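Long-range contact in 303aa long hypothetical esterase (PDB 3AIN), which hydrolyses carboxylic ester bonds as a thermostable carboxylesterase related to hormone-sensitive lipase: residues Ile164-Ser170 with Leu190-Ile196. The protein carries 1 engineered substitution. Numbering follows the deposited sequence.
Sequences IAVGGDS and LKYQVLI
Val-166 O takes the N-H of Val-194 at 2.9 Å and also meets the CA-H of Gln-193, whose CA lies 3.2 Å away. Five further backbone bonds extend this parallel ladder in both directions. At one end Lys-191 N reaches Ile-164 O along an almost straight line (2.8 Å); at the other, Ser-170 N binds Ile-196 O, also at 2.8 Å. Tyr-192 N, by contrast, is buried without a partner. The two strands and helix 171-185 form a beta-alpha-beta unit in the centre of the alpha/beta-hydrolase sheet, with strand 92-96 on the far side of strand 164-169. Gly-168 and Ser-170 fit the GxSxG nucleophile elbow of this family, where Ser-170, in a strained backbone conformation (phi 61°, psi -121°), would be the nucleophile. On one face, with CG1 anti to the carbonyl carbon (chi1 -68°), Val-166 CG2 falls between the backbone N and the carbonyl carbon and lies alongside Gln-193 CB at 3.8 Å, while CG1 touches Leu-190 CD1, the two side chains crossing nearly at right angles. On the other face Asp-169 CB packs against Ile-196 CB at 3.9 Å; its carboxylate turns away and is held by the hydroxyls of Tyr-95 and Tyr-109.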
loop_
_atom_site.group_PDB
_atom_site.type_symbol
_atom_site.label_atom_id
_atom_site.label_comp_id
_atom_site.label_asym_id
_atom_site.label_seq_id
_atom_site.Cartn_x
_atom_site.Cartn_y
_atom_site.Cartn_z
ATOM N N ILE A 164 5.804 -0.326 21.259
ATOM C CA ILE A 164 5.983 -1.691 20.733
ATOM C C ILE A 164 4.859 -2.013 19.746
ATOM O O ILE A 164 3.700 -1.707 19.997
ATOM C CB ILE A 164 5.942 -2.752 21.862
ATOM C CG1 ILE A 164 6.788 -2.296 23.072
ATOM C CG2 ILE A 164 6.372 -4.113 21.328
ATOM C CD1 ILE A 164 8.274 -2.068 22.763
ATOM N N ALA A 165 5.201 -2.679 18.642
ATOM C CA ALA A 165 4.184 -3.173 17.720
ATOM C C ALA A 165 4.436 -4.663 17.565
ATOM O O ALA A 165 5.566 -5.117 17.787
ATOM C CB ALA A 165 4.350 -2.478 16.342
ATOM N N VAL A 166 3.444 -5.382 17.017
ATOM C CA VAL A 166 3.647 -6.764 16.586
ATOM C C VAL A 166 3.430 -6.891 15.078
ATOM O O VAL A 166 2.655 -6.146 14.497
ATOM C CB VAL A 166 2.718 -7.772 17.299
ATOM C CG1 VAL A 166 3.111 -7.853 18.805
ATOM C CG2 VAL A 166 1.261 -7.366 17.178
ATOM N N GLY A 167 4.064 -7.895 14.483
ATOM C CA GLY A 167 3.802 -8.161 13.070
ATOM C C GLY A 167 4.130 -9.600 12.725
ATOM O O GLY A 167 4.864 -10.283 13.449
ATOM N N GLY A 168 3.617 -10.056 11.587
ATOM C CA GLY A 168 3.945 -11.407 11.144
ATOM C C GLY A 168 3.262 -11.709 9.818
ATOM O O GLY A 168 2.276 -11.054 9.472
ATOM N N ASP A 169 3.709 -12.788 9.166
ATOM C CA ASP A 169 3.158 -13.197 7.853
ATOM C C ASP A 169 2.580 -14.598 7.960
ATOM O O ASP A 169 3.194 -15.487 8.579
ATOM C CB ASP A 169 4.251 -13.189 6.766
ATOM C CG ASP A 169 5.383 -14.167 7.072
ATOM O OD1 ASP A 169 6.097 -13.956 8.081
ATOM O OD2 ASP A 169 5.546 -15.129 6.275
ATOM N N SER A 170 1.396 -14.779 7.356
ATOM C CA SER A 170 0.769 -16.110 7.312
ATOM C C SER A 170 0.466 -16.677 8.720
ATOM O O SER A 170 -0.200 -16.009 9.495
ATOM C CB SER A 170 1.645 -17.033 6.449
ATOM O OG SER A 170 0.902 -18.196 6.091
ATOM N N LEU A 190 -0.081 -1.881 23.031
ATOM C CA LEU A 190 0.733 -1.874 21.823
ATOM C C LEU A 190 0.335 -0.725 20.897
ATOM O O LEU A 190 -0.839 -0.356 20.831
ATOM C CB LEU A 190 0.503 -3.193 21.080
ATOM C CG LEU A 190 0.743 -4.445 21.911
ATOM C CD1 LEU A 190 0.385 -5.687 21.066
ATOM C CD2 LEU A 190 2.208 -4.474 22.309
ATOM N N LYS A 191 1.277 -0.312 20.056
ATOM C CA LYS A 191 1.070 0.817 19.155
ATOM C C LYS A 191 0.317 0.389 17.900
ATOM O O LYS A 191 -0.381 1.200 17.303
ATOM C CB LYS A 191 2.401 1.458 18.750
ATOM C CG LYS A 191 3.103 2.257 19.866
ATOM C CD LYS A 191 2.119 3.093 20.662
ATOM C CE LYS A 191 2.805 3.702 21.887
ATOM N NZ LYS A 191 3.267 5.083 21.598
ATOM N N TYR A 192 0.588 -0.829 17.422
ATOM C CA TYR A 192 0.183 -1.179 16.061
ATOM C C TYR A 192 0.319 -2.696 15.852
ATOM O O TYR A 192 1.068 -3.373 16.567
ATOM C CB TYR A 192 1.088 -0.433 15.071
ATOM C CG TYR A 192 0.466 -0.179 13.704
ATOM C CD1 TYR A 192 -0.377 0.914 13.491
ATOM C CD2 TYR A 192 0.722 -1.030 12.640
ATOM C CE1 TYR A 192 -0.950 1.162 12.232
ATOM C CE2 TYR A 192 0.127 -0.808 11.387
ATOM C CZ TYR A 192 -0.666 0.307 11.185
ATOM O OH TYR A 192 -1.259 0.544 9.943
ATOM N N GLN A 193 -0.422 -3.229 14.891
ATOM C CA GLN A 193 -0.213 -4.632 14.490
ATOM C C GLN A 193 -0.163 -4.695 12.953
ATOM O O GLN A 193 -1.025 -4.145 12.273
ATOM C CB GLN A 193 -1.331 -5.534 15.047
ATOM C CG GLN A 193 -2.759 -5.081 14.689
ATOM C CD GLN A 193 -3.825 -5.968 15.323
ATOM O OE1 GLN A 193 -3.702 -7.190 15.327
ATOM N NE2 GLN A 193 -4.857 -5.343 15.917
ATOM N N VAL A 194 0.857 -5.363 12.429
ATOM C CA VAL A 194 1.002 -5.522 10.970
ATOM C C VAL A 194 0.766 -6.997 10.599
ATOM O O VAL A 194 1.501 -7.863 11.071
ATOM C CB VAL A 194 2.438 -5.203 10.557
ATOM C CG1 VAL A 194 2.626 -5.469 9.039
ATOM C CG2 VAL A 194 2.779 -3.725 10.908
ATOM N N LEU A 195 -0.360 -7.277 9.934
ATOM C CA LEU A 195 -0.781 -8.662 9.678
ATOM C C LEU A 195 -0.660 -8.900 8.176
ATOM O O LEU A 195 -1.372 -8.279 7.392
ATOM C CB LEU A 195 -2.245 -8.874 10.121
ATOM C CG LEU A 195 -2.531 -8.404 11.567
ATOM C CD1 LEU A 195 -3.976 -8.719 11.921
ATOM C CD2 LEU A 195 -1.589 -9.121 12.569
ATOM N N ILE A 196 0.351 -9.680 7.784
ATOM C CA ILE A 196 0.651 -9.896 6.374
ATOM C C ILE A 196 0.065 -11.236 5.944
ATOM O O ILE A 196 0.458 -12.270 6.475
ATOM C CB ILE A 196 2.186 -9.954 6.152
ATOM C CG1 ILE A 196 2.833 -8.687 6.733
ATOM C CG2 ILE A 196 2.459 -10.064 4.631
ATOM C CD1 ILE A 196 4.374 -8.757 6.810
#